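Local coordinates for protein cellulase (Uncultured bacterium, PDB 6XSO) that probably hydrolyses internal beta-1,4 bonds of cellulose and related plant polysaccharides such as xylan, as a broad-specificity endoglucanase of glycoside hydrolase family 5, at residues Asp288-Leu293 against Leu342-Phe347; Tyr296-Ser299 against Pro303-Ile306. One frame throughout, in Å; residues are numbered along the deposited sequence.

Contact 1. Residues Asp288-Leu293 against Leu342-Phe347; sequences DLMNGL and LGIATF
Met290 meets two residues of the 342-347 segment with two different parts of its side chain. Its CB lies 3.7 Å from CD1 of Leu342, close to the helix backbone, and this leucine methyl sits 3.9 Å from the carbonyl O of Met290. Further out, Met290 SD rests 4.0 Å from Ile344 CD1. A bend at the second torsion turns the thioether out of an extended course, and the two side chains meet at a slant. The unbranched, flexible methionine suits this place because one chain can touch Leu342 with its CB and Ile344 with its sulfur, on the link between helix 325-341 and strand 345-349. Leu293 CD1 lies 4.2 Å from Ile344 CD1, its chain roughly perpendicular to that of the isoleucine. Ile344 CD1 therefore touches both helix residues, and it extends that far because CG1 stands anti to the carbonyl carbon (chi1 -65°) and chi2 is extended at 175°. Isoleucine suits the link through this far-reaching delta methyl, while Leu293 and Leu342, unbranched at CB, carry their methyls at the end of the side chain.

These residues lie in the interface between the outer helices and the parallel strands of a TIM (beta/alpha)8 barrel. Gly343 turns the chain from helix 325-341 toward the last strand as part of a Schellman motif, and its positive phi of 73° is a conformation that glycine adopts readily. Beyond the first shell, Ile306 of the neighbouring strand touches both Met290 and Ile344, while Ala339 of helix 325-341 also packs on Met290. A backbone hydrogen bond of Thr346 to Gly32 ties the strand that follows Ile344 to the first strand of the barrel.

Contact 2. Residues Tyr296-Ser299 against Pro303-Ile306; sequences YFVS and PVII
With chi1 at 174°, Val304 has CG1 anti to its backbone N and CG2 beside that N, and it is CG2 that meets Phe297 and Val298. Val298 has nearly the same rotamer (chi1 -177°), which likewise places its CG2 on the contact. The two methyls, Val298 CG2 and Val304 CG2, lie 3.8 Å apart, with the side chains crossing at about a right angle. Phe297 comes closer through its CB, 3.5 Å from Val304 CG2. Val304 CG2 is 4.1 Å from both CG and CD2 of Phe297, oblique to the ring. Beta-branched valine favours the extended backbone of Val304; at Val298 a short, compact side chain fits where its CA is just 5.2 Å from the CA of Pro303. Large, apolar Phe297 has a ring that turns away from Val304, with Tyr296 CB 3.9 Å above the Phe297 ring plane, over its centre.

This is the return from helix to strand in a beta-alpha-beta unit. The Phe297 ring packs on Val266 of strand 264-270 and Leu251 of helix 249-252, while Pro303, whose CB points away from Val298, packs on Val26 of helix 22-28, as does Ile305.

Overall arrangement
The centres of contacts 1 and 2 lie about 7 Å apart, and both use helix 279-298: contact 1 its second half, contact 2 the residues near its C-terminal end. Along the chain the order is 288-293, 296-299, 303-306 and 342-347, so both segments of contact 2 fall between those of contact 1. Contact 2 joins the helix to strand 304-309, which follows it; contact 1 takes it on to the approach to strand 345-349. These strands are parallel neighbours, the seventh and eighth of the closed barrel, paired by probable hydrogen bonds of Ile306 with Ala345 and Phe347. The helix thus packs over the seventh strand and the entry to the eighth in the catalytic-domain fold of this family.

Contact 1. Residues Asp288-Leu293 against Leu342-Phe347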
# COMPACT_ATOMS: atom_id res chain seq x y z
N ASP A 288 -3.56 14.51 15.32
CA ASP A 288 -4.53 15.05 14.37
C ASP A 288 -4.72 14.11 13.19
O ASP A 288 -5.86 13.87 12.76
CB ASP A 288 -4.06 16.42 13.89
CG ASP A 288 -4.90 16.96 12.73
OD1 ASP A 288 -6.06 17.34 12.99
OD2 ASP A 288 -4.40 17.01 11.58
N LEU A 289 -3.62 13.57 12.66
CA LEU A 289 -3.70 12.58 11.59
C LEU A 289 -4.56 11.40 12.02
O LEU A 289 -5.49 10.99 11.30
CB LEU A 289 -2.29 12.11 11.22
CG LEU A 289 -2.15 10.80 10.45
CD1 LEU A 289 -2.69 10.96 9.04
CD2 LEU A 289 -0.71 10.32 10.36
N MET A 290 -4.27 10.83 13.19
CA MET A 290 -5.01 9.66 13.62
C MET A 290 -6.47 10.00 13.88
O MET A 290 -7.35 9.17 13.61
CB MET A 290 -4.36 9.07 14.88
CG MET A 290 -2.92 8.63 14.70
SD MET A 290 -2.73 7.30 13.51
CE MET A 290 -0.94 7.23 13.32
N ASN A 291 -6.75 11.21 14.39
CA ASN A 291 -8.12 11.60 14.68
C ASN A 291 -8.98 11.58 13.41
O ASN A 291 -10.13 11.13 13.44
CB ASN A 291 -8.17 13.00 15.33
CG ASN A 291 -7.83 12.99 16.83
OD1 ASN A 291 -7.85 11.95 17.50
ND2 ASN A 291 -7.51 14.17 17.36
N GLY A 292 -8.44 12.06 12.29
CA GLY A 292 -9.20 12.05 11.05
C GLY A 292 -9.49 10.64 10.57
O GLY A 292 -10.61 10.34 10.12
N LEU A 293 -8.50 9.76 10.67
CA LEU A 293 -8.71 8.36 10.30
C LEU A 293 -9.74 7.72 11.21
O LEU A 293 -10.56 6.90 10.74
CB LEU A 293 -7.38 7.61 10.34
CG LEU A 293 -6.27 8.20 9.46
CD1 LEU A 293 -4.98 7.41 9.59
CD2 LEU A 293 -6.71 8.25 7.99
N LEU A 342 -5.25 2.69 18.16
CA LEU A 342 -6.44 2.71 17.32
C LEU A 342 -6.62 1.44 16.50
O LEU A 342 -7.59 1.34 15.74
CB LEU A 342 -6.40 3.91 16.38
CG LEU A 342 -6.86 5.19 17.06
CD1 LEU A 342 -6.50 6.37 16.20
CD2 LEU A 342 -8.37 5.17 17.31
N GLY A 343 -5.69 0.50 16.58
CA GLY A 343 -5.75 -0.69 15.75
C GLY A 343 -5.40 -0.45 14.29
O GLY A 343 -5.87 -1.20 13.42
N ILE A 344 -4.58 0.57 14.01
CA ILE A 344 -4.13 0.93 12.67
C ILE A 344 -2.75 0.33 12.44
O ILE A 344 -1.85 0.51 13.27
CB ILE A 344 -4.10 2.46 12.52
CG1 ILE A 344 -5.51 3.04 12.63
CG2 ILE A 344 -3.37 2.87 11.24
CD1 ILE A 344 -5.55 4.57 12.61
N ALA A 345 -2.59 -0.41 11.35
CA ALA A 345 -1.30 -1.00 11.02
C ALA A 345 -0.46 -0.02 10.22
O ALA A 345 -0.99 0.77 9.42
CB ALA A 345 -1.49 -2.27 10.19
N THR A 346 0.85 -0.05 10.44
CA THR A 346 1.80 0.83 9.75
C THR A 346 2.81 -0.01 8.98
O THR A 346 3.22 -1.08 9.45
CB THR A 346 2.56 1.74 10.72
OG1 THR A 346 3.46 1.01 11.53
CG2 THR A 346 1.59 2.49 11.62
N PHE A 347 3.18 0.48 7.78
CA PHE A 347 4.17 -0.18 6.91
C PHE A 347 5.24 0.84 6.53
O PHE A 347 4.98 1.75 5.74
CB PHE A 347 3.50 -0.77 5.65
CG PHE A 347 2.65 -2.00 5.89
CD1 PHE A 347 1.41 -1.89 6.49
CD2 PHE A 347 3.07 -3.26 5.47
CE1 PHE A 347 0.63 -3.02 6.71
CE2 PHE A 347 2.29 -4.39 5.68
CZ PHE A 347 1.07 -4.28 6.29

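Contact 2. Residues Tyr296-Ser299 against Pro303-Ile306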
# COMPACT_ATOMS: atom_id res chain seq x y z
N TYR A 296 -13.47 9.21 10.19
CA TYR A 296 -14.11 8.78 8.95
C TYR A 296 -14.17 7.27 8.79
O TYR A 296 -15.06 6.77 8.10
CB TYR A 296 -13.42 9.43 7.75
CG TYR A 296 -13.69 10.91 7.73
CD1 TYR A 296 -14.89 11.40 7.22
CD2 TYR A 296 -12.80 11.81 8.29
CE1 TYR A 296 -15.17 12.76 7.24
CE2 TYR A 296 -13.08 13.19 8.31
CZ TYR A 296 -14.26 13.65 7.78
OH TYR A 296 -14.56 15.00 7.80
N PHE A 297 -13.25 6.52 9.43
CA PHE A 297 -13.17 5.08 9.21
C PHE A 297 -13.23 4.25 10.49
O PHE A 297 -14.20 3.51 10.68
CB PHE A 297 -11.94 4.73 8.34
CG PHE A 297 -11.90 5.50 7.04
CD1 PHE A 297 -12.87 5.30 6.07
CD2 PHE A 297 -10.92 6.45 6.80
CE1 PHE A 297 -12.86 6.04 4.89
CE2 PHE A 297 -10.91 7.18 5.62
CZ PHE A 297 -11.87 6.97 4.67
N VAL A 298 -12.23 4.36 11.36
CA VAL A 298 -12.11 3.40 12.46
C VAL A 298 -13.34 3.43 13.37
O VAL A 298 -13.85 2.37 13.78
CB VAL A 298 -10.80 3.61 13.24
CG1 VAL A 298 -10.68 2.55 14.33
CG2 VAL A 298 -9.58 3.57 12.31
N SER A 299 -13.83 4.63 13.69
CA SER A 299 -15.00 4.76 14.56
C SER A 299 -16.25 4.18 13.93
O SER A 299 -17.23 3.92 14.65
CB SER A 299 -15.23 6.23 14.92
OG SER A 299 -15.76 6.96 13.83
N PRO A 303 -11.47 -0.62 9.35
CA PRO A 303 -10.08 -0.53 9.81
C PRO A 303 -9.20 0.16 8.78
O PRO A 303 -9.51 0.19 7.58
CB PRO A 303 -9.68 -2.00 10.01
CG PRO A 303 -10.56 -2.75 8.99
CD PRO A 303 -11.85 -1.99 8.95
N VAL A 304 -8.12 0.75 9.26
CA VAL A 304 -7.23 1.54 8.43
C VAL A 304 -5.82 0.99 8.47
O VAL A 304 -5.31 0.59 9.53
CB VAL A 304 -7.26 3.03 8.84
CG1 VAL A 304 -6.23 3.86 8.07
CG2 VAL A 304 -8.66 3.58 8.65
N ILE A 305 -5.18 1.01 7.31
CA ILE A 305 -3.77 0.69 7.14
C ILE A 305 -3.05 1.94 6.66
O ILE A 305 -3.45 2.54 5.65
CB ILE A 305 -3.56 -0.46 6.13
CG1 ILE A 305 -4.24 -1.74 6.62
CG2 ILE A 305 -2.06 -0.63 5.81
CD1 ILE A 305 -4.41 -2.81 5.52
N ILE A 306 -2.00 2.34 7.37
CA ILE A 306 -1.07 3.36 6.89
C ILE A 306 0.00 2.57 6.13
O ILE A 306 0.96 2.03 6.71
CB ILE A 306 -0.53 4.24 8.02
CG1 ILE A 306 -1.69 4.97 8.71
CG2 ILE A 306 0.50 5.22 7.49
CD1 ILE A 306 -1.25 5.74 9.96